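Local atomic coordinates of protein yciO (PDB entry 1K7J), a protein that is of unknown function but belongs to the SUA5 (YrdC-like) family and may bind double-stranded RNA. Residues 3-8 with 168-173; 33-38 with 123-128; 63-68 with 139-144; 95-100 with 181-186; 156-161 with 174-179. One frame throughout, in Å; residues are numbered along the deposited sequence.

Interaction 1 (3-8 with 168-173)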
# COMPACT_ATOMS: atom_id res chain seq x y z
N GLN A 3 8.52 -16.64 5.75
CA GLN A 3 9.36 -16.29 6.88
C GLN A 3 8.46 -15.41 7.74
O GLN A 3 7.49 -14.85 7.24
CB GLN A 3 10.60 -15.52 6.42
CG GLN A 3 11.73 -16.43 5.95
CD GLN A 3 12.96 -15.65 5.50
OE1 GLN A 3 13.06 -15.26 4.34
NE2 GLN A 3 13.88 -15.41 6.43
N PHE A 4 8.78 -15.29 9.02
CA PHE A 4 7.97 -14.50 9.94
C PHE A 4 8.89 -13.66 10.83
O PHE A 4 9.66 -14.20 11.63
CB PHE A 4 7.11 -15.45 10.79
CG PHE A 4 5.98 -14.78 11.53
CD1 PHE A 4 6.10 -14.45 12.87
CD2 PHE A 4 4.78 -14.50 10.88
CE1 PHE A 4 5.05 -13.85 13.56
CE2 PHE A 4 3.72 -13.90 11.56
CZ PHE A 4 3.85 -13.57 12.90
N PHE A 5 8.83 -12.34 10.67
CA PHE A 5 9.68 -11.43 11.43
C PHE A 5 8.90 -10.66 12.49
O PHE A 5 7.85 -10.11 12.22
CB PHE A 5 10.32 -10.36 10.54
CG PHE A 5 11.34 -10.89 9.56
CD1 PHE A 5 11.76 -12.21 9.58
CD2 PHE A 5 11.89 -10.02 8.62
CE1 PHE A 5 12.72 -12.67 8.67
CE2 PHE A 5 12.84 -10.47 7.71
CZ PHE A 5 13.26 -11.79 7.74
N TYR A 6 9.45 -10.61 13.70
CA TYR A 6 8.84 -9.84 14.78
C TYR A 6 9.62 -8.53 14.78
O TYR A 6 10.77 -8.49 15.20
CB TYR A 6 9.02 -10.54 16.12
CG TYR A 6 8.06 -11.67 16.36
CD1 TYR A 6 6.76 -11.42 16.79
CD2 TYR A 6 8.45 -12.99 16.16
CE1 TYR A 6 5.87 -12.46 17.03
CE2 TYR A 6 7.57 -14.04 16.40
CZ TYR A 6 6.28 -13.77 16.83
OH TYR A 6 5.42 -14.81 17.08
N ILE A 7 9.00 -7.46 14.29
CA ILE A 7 9.67 -6.17 14.25
C ILE A 7 8.98 -5.17 15.18
O ILE A 7 7.76 -5.01 15.14
CB ILE A 7 9.70 -5.61 12.80
CG1 ILE A 7 10.42 -6.61 11.89
CG2 ILE A 7 10.39 -4.26 12.77
CD1 ILE A 7 10.60 -6.13 10.45
N HIS A 8 9.77 -4.50 16.01
CA HIS A 8 9.23 -3.50 16.94
C HIS A 8 8.55 -2.43 16.09
O HIS A 8 9.17 -1.83 15.22
CB HIS A 8 10.37 -2.90 17.76
CG HIS A 8 11.04 -3.89 18.67
ND1 HIS A 8 12.30 -3.71 19.17
CD2 HIS A 8 10.60 -5.07 19.16
CE1 HIS A 8 12.63 -4.74 19.93
NE2 HIS A 8 11.61 -5.58 19.95
N VAL A 168 2.72 -16.45 0.77
CA VAL A 168 3.60 -15.29 0.73
C VAL A 168 4.99 -15.69 1.20
O VAL A 168 5.18 -16.75 1.81
CB VAL A 168 3.06 -14.14 1.60
CG1 VAL A 168 1.70 -13.70 1.08
CG2 VAL A 168 2.96 -14.57 3.06
N ASP A 169 5.97 -14.84 0.93
CA ASP A 169 7.36 -15.13 1.28
C ASP A 169 7.81 -14.58 2.63
O ASP A 169 8.74 -15.10 3.25
CB ASP A 169 8.26 -14.63 0.16
CG ASP A 169 7.84 -15.17 -1.19
OD1 ASP A 169 7.72 -16.41 -1.32
OD2 ASP A 169 7.60 -14.37 -2.12
N LEU A 170 7.14 -13.53 3.09
CA LEU A 170 7.47 -12.93 4.37
C LEU A 170 6.26 -12.25 4.97
O LEU A 170 5.47 -11.64 4.26
CB LEU A 170 8.58 -11.89 4.22
CG LEU A 170 8.86 -11.04 5.47
CD1 LEU A 170 9.44 -11.92 6.57
CD2 LEU A 170 9.82 -9.91 5.13
N ILE A 171 6.12 -12.39 6.28
CA ILE A 171 5.05 -11.73 7.00
C ILE A 171 5.74 -10.99 8.13
O ILE A 171 6.47 -11.60 8.92
CB ILE A 171 4.04 -12.72 7.60
CG1 ILE A 171 3.27 -13.42 6.48
CG2 ILE A 171 3.07 -11.97 8.53
CD1 ILE A 171 2.35 -14.54 6.96
N ILE A 172 5.56 -9.68 8.17
CA ILE A 172 6.16 -8.87 9.22
C ILE A 172 5.13 -8.62 10.29
O ILE A 172 4.11 -7.98 10.04
CB ILE A 172 6.66 -7.51 8.69
CG1 ILE A 172 7.82 -7.72 7.71
CG2 ILE A 172 7.11 -6.63 9.85
CD1 ILE A 172 8.28 -6.44 7.02
N HIS A 173 5.38 -9.15 11.48
CA HIS A 173 4.50 -8.95 12.62
C HIS A 173 4.82 -7.56 13.16
O HIS A 173 5.92 -7.33 13.67
CB HIS A 173 4.80 -10.02 13.68
CG HIS A 173 3.98 -9.91 14.93
ND1 HIS A 173 3.90 -8.74 15.66
CD2 HIS A 173 3.26 -10.83 15.60
CE1 HIS A 173 3.16 -8.96 16.74
NE2 HIS A 173 2.76 -10.22 16.73
O HOH W 1 11.23 -15.95 2.39
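The edge of the mixed beta-sheet is made here by two parallel strands, 3-6 outermost and 170-173 beside it, with Phe4 paired to Ile171 and Phe5 to Ile172. The strands exchange backbone bonds in the alternating parallel pattern: Ile171 N gives to Gln3 O, Phe5 N to Ile171 O (3.0 Å), His173 N to Phe5 O (2.8 Å), and Ile7 N to His173 O just past the strand end. At the other end Gln3 N gives to Asp169 O, and a water gives one hydrogen to that oxygen and the other to Gln3 OE1.

The two faces differ. On one, Leu170 points its CD1 methyl at the middle of the Phe5 ring, 3.6 Å from the centroid and 7° off the normal, a CH-pi contact; the end of the leucine side chain thus comes nearer to strand 3-6 than its CB does. Farther along, Ile7 CD1 lies 3.6 Å from Ile172 CG2, and helix 14-25 packs on this side. On the other face Phe4, Tyr6 and His173 form an aromatic cluster. Tyr6 CE1 comes within 3.4 Å of His173 CD2, over one face of the imidazole and with the rings inclined at 42°. Phe4 CZ sits at the imidazole edge, 3.8 Å from His173 CB, while Phe4 CE2 reaches Ile171 CG2. Helix 157-164 lies against this cluster.

Regular backbone bonding thus fixes the register of the edge strand, whereas the side chains bind it through dispersion and CH-pi contacts, and a water bridge adds a polar tie at Gln3.

Interaction 2 (33-38 with 123-128)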
# COMPACT_ATOMS: atom_id res chain seq x y z
N PRO A 33 2.86 -4.26 7.99
CA PRO A 33 1.92 -3.37 8.66
C PRO A 33 1.94 -1.93 8.16
O PRO A 33 2.99 -1.41 7.78
CB PRO A 33 2.36 -3.46 10.11
CG PRO A 33 3.86 -3.54 9.97
CD PRO A 33 4.03 -4.54 8.85
N THR A 34 0.77 -1.29 8.16
CA THR A 34 0.67 0.12 7.80
C THR A 34 -0.19 0.74 8.89
O THR A 34 -0.66 0.04 9.79
CB THR A 34 -0.04 0.36 6.43
OG1 THR A 34 -1.45 0.16 6.57
CG2 THR A 34 0.51 -0.58 5.37
N ASP A 35 -0.40 2.05 8.82
CA ASP A 35 -1.22 2.74 9.81
C ASP A 35 -2.69 2.33 9.68
O ASP A 35 -3.46 2.48 10.63
CB ASP A 35 -1.10 4.25 9.62
CG ASP A 35 -1.37 4.66 8.19
OD1 ASP A 35 -0.43 4.59 7.37
OD2 ASP A 35 -2.53 5.03 7.89
N SER A 36 -3.06 1.82 8.51
CA SER A 36 -4.44 1.40 8.26
C SER A 36 -4.52 -0.07 7.85
O SER A 36 -4.88 -0.40 6.72
CB SER A 36 -5.07 2.27 7.17
OG SER A 36 -5.06 3.64 7.54
N GLY A 37 -4.18 -0.96 8.79
CA GLY A 37 -4.23 -2.39 8.53
C GLY A 37 -3.00 -2.94 7.83
O GLY A 37 -2.10 -2.20 7.43
N TYR A 38 -2.96 -4.26 7.70
CA TYR A 38 -1.84 -4.91 7.02
C TYR A 38 -2.00 -4.78 5.51
O TYR A 38 -3.10 -4.55 5.01
CB TYR A 38 -1.77 -6.39 7.44
CG TYR A 38 -1.01 -6.58 8.73
CD1 TYR A 38 0.38 -6.68 8.74
CD2 TYR A 38 -1.68 -6.62 9.96
CE1 TYR A 38 1.09 -6.80 9.93
CE2 TYR A 38 -0.97 -6.73 11.16
CZ TYR A 38 0.42 -6.82 11.13
OH TYR A 38 1.13 -6.92 12.31
N VAL A 123 0.73 7.13 1.20
CA VAL A 123 1.89 7.40 2.04
C VAL A 123 1.55 6.92 3.44
O VAL A 123 0.70 7.49 4.11
CB VAL A 123 2.20 8.92 2.10
CG1 VAL A 123 3.39 9.17 3.01
CG2 VAL A 123 2.48 9.46 0.70
N PRO A 124 2.22 5.84 3.90
CA PRO A 124 1.95 5.30 5.24
C PRO A 124 2.62 6.15 6.32
O PRO A 124 3.63 6.79 6.08
CB PRO A 124 2.54 3.90 5.16
CG PRO A 124 3.74 4.11 4.30
CD PRO A 124 3.24 5.04 3.20
N SER A 125 2.04 6.15 7.52
CA SER A 125 2.59 6.95 8.61
C SER A 125 3.34 6.17 9.69
O SER A 125 4.03 6.76 10.52
CB SER A 125 1.47 7.75 9.28
OG SER A 125 0.58 6.87 9.94
N ASN A 126 3.22 4.84 9.67
CA ASN A 126 3.87 4.02 10.70
C ASN A 126 5.35 3.76 10.44
O ASN A 126 5.79 3.65 9.30
CB ASN A 126 3.13 2.69 10.85
CG ASN A 126 3.16 1.88 9.58
OD1 ASN A 126 2.70 2.33 8.53
ND2 ASN A 126 3.71 0.67 9.67
N PRO A 127 6.13 3.65 11.53
CA PRO A 127 7.57 3.40 11.44
C PRO A 127 8.03 2.22 10.59
O PRO A 127 8.98 2.35 9.81
CB PRO A 127 7.99 3.25 12.90
CG PRO A 127 7.06 4.20 13.59
CD PRO A 127 5.73 3.87 12.93
N ILE A 128 7.38 1.07 10.71
CA ILE A 128 7.81 -0.08 9.93
C ILE A 128 7.68 0.15 8.43
O ILE A 128 8.62 -0.10 7.67
CB ILE A 128 7.06 -1.37 10.35
CG1 ILE A 128 7.54 -1.81 11.74
CG2 ILE A 128 7.31 -2.49 9.34
CD1 ILE A 128 6.79 -3.01 12.31
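A tight link between strands 30-34 and 37-43 meets the N-terminus of helix 127-136 here, and the N-cap residue Asn126 lies against the strand end. Its ND2 gives a hydrogen bond to Pro33 O (2.9 Å), approaching well above the carbonyl plane, 62° out of it. The other branch of the amide, OD1, rests 3.1 Å from Thr34 CA. A chi1 of 62° puts Asn126 CG between its own backbone N and carbonyl carbon, where it lies 3.5 Å from Thr34 CA.

Asp35 makes the second bond: Ser125 N donates to Asp35 OD1 (2.9 Å, 161° at the hydrogen), coming from above the carboxylate plane. Ser125 OG lies 3.1 Å from Asp35 CB. The other carboxylate oxygen, OD2, accepts from Ser36 OG and from Asn96 N, so the one side chain joins three pieces of chain. Below this polar layer Pro33 CG packs on Ile128 CG2 at 3.7 Å, the two side chains crossing at about a right angle.

The link is held from within by Thr34 OG1, which gives to Gly37 O (2.6 Å) and accepts from Ser36 N. The latter bond closes an ST turn, set in a beta-hairpin connection whose Gly37 O also receives Thr34 N.

Interaction 3 (63-68 with 139-144). With SO4 (sulfate ion), chain B.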
# COMPACT_ATOMS: atom_id res chain seq x y z
N HIS A 63 -10.59 -2.12 -10.19
CA HIS A 63 -10.00 -1.75 -8.92
C HIS A 63 -8.51 -1.46 -9.11
O HIS A 63 -7.78 -2.23 -9.73
CB HIS A 63 -10.19 -2.86 -7.88
CG HIS A 63 -10.06 -2.39 -6.47
ND1 HIS A 63 -8.87 -1.94 -5.93
CD2 HIS A 63 -10.99 -2.25 -5.49
CE1 HIS A 63 -9.07 -1.55 -4.69
NE2 HIS A 63 -10.35 -1.73 -4.40
N ASN A 64 -8.09 -0.32 -8.57
CA ASN A 64 -6.72 0.13 -8.69
C ASN A 64 -5.72 -0.57 -7.79
O ASN A 64 -6.06 -1.08 -6.72
CB ASN A 64 -6.65 1.63 -8.37
CG ASN A 64 -7.24 2.49 -9.46
OD1 ASN A 64 -6.59 2.75 -10.47
ND2 ASN A 64 -8.48 2.92 -9.27
N PHE A 65 -4.47 -0.61 -8.25
CA PHE A 65 -3.38 -1.15 -7.46
C PHE A 65 -3.01 0.03 -6.58
O PHE A 65 -3.60 1.11 -6.70
CB PHE A 65 -2.18 -1.51 -8.33
CG PHE A 65 -2.25 -2.87 -8.94
CD1 PHE A 65 -2.08 -4.00 -8.15
CD2 PHE A 65 -2.47 -3.03 -10.30
CE1 PHE A 65 -2.13 -5.27 -8.72
CE2 PHE A 65 -2.52 -4.29 -10.88
CZ PHE A 65 -2.35 -5.42 -10.08
N THR A 66 -2.04 -0.15 -5.70
CA THR A 66 -1.60 0.92 -4.83
C THR A 66 -0.09 1.01 -4.86
O THR A 66 0.60 -0.00 -4.91
CB THR A 66 -2.03 0.68 -3.36
OG1 THR A 66 -3.46 0.66 -3.27
CG2 THR A 66 -1.49 1.78 -2.45
N LEU A 67 0.43 2.23 -4.87
CA LEU A 67 1.87 2.42 -4.81
C LEU A 67 2.08 3.03 -3.43
O LEU A 67 1.56 4.11 -3.13
CB LEU A 67 2.37 3.38 -5.89
CG LEU A 67 2.41 2.84 -7.33
CD1 LEU A 67 3.06 3.88 -8.23
CD2 LEU A 67 3.20 1.53 -7.38
N MSE A 68 2.79 2.30 -2.58
CA MSE A 68 3.08 2.75 -1.22
C MSE A 68 4.32 3.64 -1.35
O MSE A 68 5.41 3.16 -1.67
CB MSE A 68 3.36 1.53 -0.33
CG MSE A 68 3.21 1.74 1.17
SE MSE A 68 1.36 2.06 1.73
CE MSE A 68 0.58 0.26 1.47
N PRO A 139 8.88 3.33 -4.47
CA PRO A 139 7.58 2.83 -4.01
C PRO A 139 7.49 1.31 -4.03
O PRO A 139 8.22 0.64 -4.75
CB PRO A 139 6.59 3.46 -4.98
CG PRO A 139 7.27 4.72 -5.39
CD PRO A 139 8.70 4.26 -5.59
N MSE A 140 6.56 0.79 -3.24
CA MSE A 140 6.33 -0.64 -3.18
C MSE A 140 4.94 -0.88 -3.78
O MSE A 140 3.99 -0.20 -3.42
CB MSE A 140 6.36 -1.09 -1.72
CG MSE A 140 6.13 -2.56 -1.47
SE MSE A 140 7.15 -3.19 0.05
CE MSE A 140 6.68 -1.83 1.34
N LEU A 141 4.84 -1.81 -4.73
CA LEU A 141 3.54 -2.13 -5.31
C LEU A 141 2.79 -2.82 -4.19
O LEU A 141 3.29 -3.77 -3.59
CB LEU A 141 3.69 -3.07 -6.50
CG LEU A 141 2.36 -3.60 -7.06
CD1 LEU A 141 1.51 -2.44 -7.57
CD2 LEU A 141 2.65 -4.58 -8.18
N SER A 142 1.58 -2.35 -3.90
CA SER A 142 0.82 -2.91 -2.80
C SER A 142 -0.68 -2.91 -2.99
O SER A 142 -1.20 -2.44 -4.01
CB SER A 142 1.12 -2.13 -1.51
OG SER A 142 2.51 -1.97 -1.30
N THR A 143 -1.36 -3.47 -2.00
CA THR A 143 -2.82 -3.51 -1.90
C THR A 143 -3.08 -3.74 -0.42
O THR A 143 -2.22 -4.27 0.29
CB THR A 143 -3.49 -4.68 -2.69
OG1 THR A 143 -3.21 -5.92 -2.04
CG2 THR A 143 -3.01 -4.72 -4.12
N SER A 144 -4.23 -3.31 0.06
CA SER A 144 -4.55 -3.55 1.46
C SER A 144 -4.81 -5.04 1.57
O SER A 144 -5.21 -5.67 0.60
CB SER A 144 -5.80 -2.78 1.88
OG SER A 144 -5.60 -1.38 1.79
S SO4 B . -7.12 -1.20 -1.48
O1 SO4 B . -6.75 -0.37 -0.32
O2 SO4 B . -6.29 -2.41 -1.52
O3 SO4 B . -8.54 -1.59 -1.36
O4 SO4 B . -6.93 -0.43 -2.72
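Met68, a selenomethionine in this crystal, stands on the short strand 66-68, which pairs antiparallel with strand 140-144 in the middle of the mixed sheet. Its CB lies 3.6 Å from Met140 O and also meets Ser142 OG. CG stands anti to the backbone N (chi1 -159°), and the chain then bends at both later torsions. SE comes against Pro124 CD, and the terminal CE turns back to Ser142 CB at 3.9 Å, also touching Thr34 CG2. Ser142 OG is itself hydrogen-bonded to Tyr32 OH.

The backbone beneath is bonded in both directions at two pairs, Thr66 with Ser142 and Met68 with Met140; the bond from Met68 N to Met140 O is 2.9 Å and nearly straight, at 174°. Between them Leu67 and Leu141 form a non-hydrogen-bonded pair. On the face carrying these leucines, Leu141 CD1 packs against Phe65 CB at 3.9 Å and obliquely against its ring.

Where strand 140-144 ends, a sulfate ion, probably from the crystallisation liquor, is held by Arg57, Arg196 and Ser144. Its O4 lies in the plane of the His63 ring, near CE1. Ser144 N gives to sulfate O2 at 2.7 Å, and Ser144 OG gives to O1 at 2.6 Å.

Interaction 4 (95-100 with 181-186)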
# COMPACT_ATOMS: atom_id res chain seq x y z
N GLY A 95 -0.47 8.91 6.00
CA GLY A 95 -1.43 7.98 6.57
C GLY A 95 -2.91 8.19 6.31
O GLY A 95 -3.33 9.25 5.82
N ASN A 96 -3.67 7.14 6.60
CA ASN A 96 -5.13 7.12 6.50
C ASN A 96 -5.82 7.27 5.15
O ASN A 96 -7.04 7.08 5.07
CB ASN A 96 -5.72 8.17 7.45
CG ASN A 96 -5.19 8.05 8.86
OD1 ASN A 96 -4.78 6.97 9.28
ND2 ASN A 96 -5.21 9.15 9.59
N TYR A 97 -5.07 7.58 4.10
CA TYR A 97 -5.67 7.79 2.79
C TYR A 97 -4.95 7.12 1.62
O TYR A 97 -3.74 6.90 1.65
CB TYR A 97 -5.69 9.28 2.44
CG TYR A 97 -6.50 10.17 3.35
CD1 TYR A 97 -7.88 10.27 3.19
CD2 TYR A 97 -5.87 10.96 4.31
CE1 TYR A 97 -8.62 11.15 3.98
CE2 TYR A 97 -6.60 11.84 5.10
CZ TYR A 97 -7.98 11.93 4.92
OH TYR A 97 -8.70 12.83 5.67
N THR A 98 -5.74 6.83 0.59
CA THR A 98 -5.24 6.31 -0.67
C THR A 98 -5.84 7.28 -1.67
O THR A 98 -7.06 7.51 -1.68
CB THR A 98 -5.75 4.90 -0.98
OG1 THR A 98 -5.23 3.98 -0.02
CG2 THR A 98 -5.30 4.47 -2.38
N PHE A 99 -5.01 7.89 -2.50
CA PHE A 99 -5.49 8.86 -3.48
C PHE A 99 -5.38 8.29 -4.88
O PHE A 99 -4.31 7.88 -5.31
CB PHE A 99 -4.67 10.14 -3.37
CG PHE A 99 -4.71 10.79 -2.01
CD1 PHE A 99 -5.88 11.39 -1.56
CD2 PHE A 99 -3.59 10.78 -1.18
CE1 PHE A 99 -5.93 11.98 -0.29
CE2 PHE A 99 -3.63 11.37 0.08
CZ PHE A 99 -4.81 11.97 0.52
N ILE A 100 -6.50 8.27 -5.61
CA ILE A 100 -6.47 7.75 -6.97
C ILE A 100 -6.08 8.87 -7.92
O ILE A 100 -6.74 9.91 -7.98
CB ILE A 100 -7.85 7.18 -7.39
CG1 ILE A 100 -8.32 6.15 -6.36
CG2 ILE A 100 -7.74 6.56 -8.78
CD1 ILE A 100 -7.30 5.08 -6.04
N PRO A 181 -9.91 0.19 6.82
CA PRO A 181 -8.98 0.50 5.73
C PRO A 181 -8.83 2.00 5.51
O PRO A 181 -9.49 2.80 6.18
CB PRO A 181 -9.62 -0.20 4.54
CG PRO A 181 -11.08 0.01 4.80
CD PRO A 181 -11.19 -0.30 6.29
N THR A 182 -7.97 2.38 4.58
CA THR A 182 -7.77 3.80 4.28
C THR A 182 -9.02 4.37 3.62
O THR A 182 -9.84 3.65 3.06
CB THR A 182 -6.63 4.03 3.28
OG1 THR A 182 -6.92 3.34 2.06
CG2 THR A 182 -5.30 3.56 3.83
N THR A 183 -9.16 5.69 3.71
CA THR A 183 -10.25 6.36 3.04
C THR A 183 -9.68 6.55 1.64
O THR A 183 -8.55 7.03 1.48
CB THR A 183 -10.55 7.71 3.68
OG1 THR A 183 -11.27 7.48 4.90
CG2 THR A 183 -11.39 8.59 2.75
N VAL A 184 -10.44 6.14 0.63
CA VAL A 184 -9.97 6.26 -0.75
C VAL A 184 -10.66 7.44 -1.42
O VAL A 184 -11.89 7.50 -1.49
CB VAL A 184 -10.26 4.97 -1.54
CG1 VAL A 184 -9.73 5.10 -2.96
CG2 VAL A 184 -9.61 3.78 -0.84
N ILE A 185 -9.86 8.38 -1.91
CA ILE A 185 -10.37 9.56 -2.59
C ILE A 185 -9.84 9.59 -4.02
O ILE A 185 -8.64 9.50 -4.23
CB ILE A 185 -9.89 10.86 -1.91
CG1 ILE A 185 -10.24 10.85 -0.41
CG2 ILE A 185 -10.52 12.07 -2.60
CD1 ILE A 185 -11.72 10.85 -0.12
N ASP A 186 -10.74 9.71 -4.99
CA ASP A 186 -10.33 9.80 -6.38
C ASP A 186 -10.16 11.30 -6.61
O ASP A 186 -11.12 12.06 -6.44
CB ASP A 186 -11.41 9.25 -7.31
CG ASP A 186 -10.98 9.26 -8.77
OD1 ASP A 186 -10.36 10.25 -9.21
OD2 ASP A 186 -11.28 8.28 -9.49
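Tyr97 and Ile185 meet in the apolar centre of this contact, Tyr97 CD1 lying 4.3 Å from Ile185 CG1. The same ring runs alongside Thr183, pointing the same way, with CD1 3.7 Å from Thr183 CB. Phe99 lies beside Ile185 in like fashion, its CD1 obliquely placed near Ile185 CB. An alanine in place of Tyr97 would probably open a gap beside Thr183 and Ile185 and leave Asp201 O without the hydroxyl that Tyr97 OH supplies. On the opposite face Ile100 CG1 packs on Val184 CG1 at 3.8 Å.

The segments are neighbouring parallel strands, 97-102 and 183-186, toward one end of the mixed sheet, where 193-196 follows as its outermost strand. Thr98 N gives to Thr183 O and Ile185 N to Thr98 O, while Ile100 N gives to Ile185 O (2.8 Å). Thr183 N reaches Asn96 O at 2.9 Å with an angle of 170° at the hydrogen.

At the polar edge a chi1 of -66° puts Thr98 OG1 anti to its carbonyl carbon, where it shares a hydrogen bond of 2.8 Å with Thr182 OG1, the side chains crossing at about a right angle. A bound sulfate ion, probably from the crystallisation liquor, lies about 4 Å from the Thr182 side chain. At the far end Asp186 OD1 is hydrogen-bonded to Thr188 OG1, and OD2 forms a salt bridge with Arg116.

Interaction 5 (156-161 with 174-179)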
# COMPACT_ATOMS: atom_id res chain seq x y z
N ASP A 156 -4.69 -9.01 12.58
CA ASP A 156 -4.03 -9.93 13.50
C ASP A 156 -2.93 -10.68 12.75
O ASP A 156 -3.22 -11.53 11.90
CB ASP A 156 -5.07 -10.92 14.03
CG ASP A 156 -4.51 -11.87 15.08
OD1 ASP A 156 -3.31 -12.22 14.99
OD2 ASP A 156 -5.27 -12.27 15.98
N PRO A 157 -1.66 -10.40 13.06
CA PRO A 157 -0.53 -11.06 12.39
C PRO A 157 -0.50 -12.59 12.52
O PRO A 157 -0.01 -13.27 11.63
CB PRO A 157 0.69 -10.39 13.02
CG PRO A 157 0.22 -10.02 14.38
CD PRO A 157 -1.18 -9.50 14.13
N GLU A 158 -1.02 -13.11 13.62
CA GLU A 158 -1.04 -14.56 13.80
C GLU A 158 -2.12 -15.18 12.91
O GLU A 158 -1.94 -16.27 12.36
CB GLU A 158 -1.29 -14.92 15.27
CG GLU A 158 -0.07 -14.75 16.16
CD GLU A 158 1.12 -15.57 15.68
OE1 GLU A 158 0.91 -16.71 15.22
OE2 GLU A 158 2.27 -15.07 15.77
N GLU A 159 -3.24 -14.47 12.76
CA GLU A 159 -4.33 -14.94 11.90
C GLU A 159 -3.82 -14.91 10.46
O GLU A 159 -4.10 -15.80 9.67
CB GLU A 159 -5.55 -14.03 12.06
CG GLU A 159 -6.78 -14.41 11.23
CD GLU A 159 -6.66 -14.02 9.76
OE1 GLU A 159 -6.28 -12.87 9.47
OE2 GLU A 159 -6.97 -14.87 8.90
N ILE A 160 -3.05 -13.87 10.14
CA ILE A 160 -2.49 -13.71 8.80
C ILE A 160 -1.54 -14.87 8.49
O ILE A 160 -1.55 -15.41 7.39
CB ILE A 160 -1.75 -12.37 8.67
CG1 ILE A 160 -2.77 -11.22 8.75
CG2 ILE A 160 -0.96 -12.32 7.37
CD1 ILE A 160 -2.15 -9.84 8.74
N LYS A 161 -0.73 -15.24 9.48
CA LYS A 161 0.21 -16.34 9.31
C LYS A 161 -0.55 -17.64 9.04
O LYS A 161 -0.19 -18.40 8.14
CB LYS A 161 1.07 -16.49 10.58
CG LYS A 161 2.13 -17.58 10.52
CD LYS A 161 3.02 -17.51 11.76
CE LYS A 161 4.14 -18.55 11.73
NZ LYS A 161 3.63 -19.94 11.87
N GLY A 174 3.87 -6.64 13.03
CA GLY A 174 4.08 -5.29 13.52
C GLY A 174 3.01 -4.91 14.52
O GLY A 174 2.65 -3.74 14.65
N GLY A 175 2.50 -5.91 15.22
CA GLY A 175 1.47 -5.67 16.22
C GLY A 175 0.06 -5.92 15.72
O GLY A 175 -0.16 -6.32 14.57
N TYR A 176 -0.91 -5.67 16.60
CA TYR A 176 -2.31 -5.85 16.27
C TYR A 176 -2.85 -4.49 15.88
O TYR A 176 -2.90 -3.57 16.70
CB TYR A 176 -3.05 -6.44 17.48
CG TYR A 176 -2.61 -7.86 17.76
CD1 TYR A 176 -1.33 -8.13 18.23
CD2 TYR A 176 -3.46 -8.93 17.48
CE1 TYR A 176 -0.89 -9.45 18.41
CE2 TYR A 176 -3.03 -10.25 17.66
CZ TYR A 176 -1.75 -10.50 18.12
OH TYR A 176 -1.32 -11.80 18.26
N LEU A 177 -3.24 -4.36 14.62
CA LEU A 177 -3.70 -3.10 14.08
C LEU A 177 -5.21 -2.94 14.05
O LEU A 177 -5.96 -3.79 14.55
CB LEU A 177 -3.15 -2.93 12.66
CG LEU A 177 -1.69 -3.35 12.47
CD1 LEU A 177 -1.28 -3.18 11.02
CD2 LEU A 177 -0.80 -2.53 13.39
N GLY A 178 -5.65 -1.83 13.47
CA GLY A 178 -7.08 -1.59 13.34
C GLY A 178 -7.53 -2.33 12.09
O GLY A 178 -6.69 -2.72 11.26
N GLN A 179 -8.83 -2.54 11.95
CA GLN A 179 -9.35 -3.24 10.78
C GLN A 179 -10.04 -2.31 9.80
O GLN A 179 -10.63 -2.76 8.81
CB GLN A 179 -10.31 -4.35 11.21
CG GLN A 179 -11.18 -4.00 12.39
CD GLN A 179 -10.82 -4.80 13.64
OE1 GLN A 179 -9.67 -4.80 14.09
NE2 GLN A 179 -11.81 -5.49 14.20
O HOH W 2 -3.24 -13.61 17.88
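Asp156 OD1, resting 3.3 Å from Tyr176 CE2, is gripped by two backbone amides. Glu158 N gives to it at 2.8 Å, nearly along the C-O axis, and Glu159 N at 3.2 Å from above the carboxylate plane. Asp156 CG is anti to the backbone N (chi1 -176°), beside the carbonyl carbon and within 3.4 Å of Tyr176 CE2. The side chains of Asp156 and Tyr176 lie side by side and point the same way, the carboxylate and ring planes 63° apart. A water donates to Asp156 OD2 (3.1 Å) and is hydrogen-bonded to Tyr176 OH (2.7 Å), spanning the two tips in the plane of the ring.

Asp156 is the N-cap of helix 157-164, and the loop after strand 170-173 lies against this helix end. An alanine at Asp156 would probably leave the amides of Glu158 and Glu159 without their cap and the bridging water without its carboxylate acceptor.

Pro157, in the first turn, sends CD over the centre of the Tyr176 ring, a CH-pi contact 4.0 Å from the centroid and 6° off the normal. The same carbon lies 3.4 Å from Gly175 O, which accepts from Tyr38 OH. Beyond it, Glu158 CG packs near Tyr176 OH.

From the N terminus, strand 3-6 pairs with strand 170-173, so interaction 1 closes a long loop that contains interactions 2 and 3 whole. Segments 33-38 and 63-68 come next, then 95-100; their partners 123-128, 139-144 and 181-186 follow in the same order, so interactions 2, 3 and 4 cross one another. Interaction 4 also crosses interaction 1 and encloses interaction 5, whose segments 156-161 and 174-179 in turn alternate with those of interaction 1. Interactions 1, 3 and 4 pair strands at one edge, the middle and toward the other end of the sheet. Interaction 2 joins a strand connection to a helix start and touches all the others; Tyr38 links it to interaction 5.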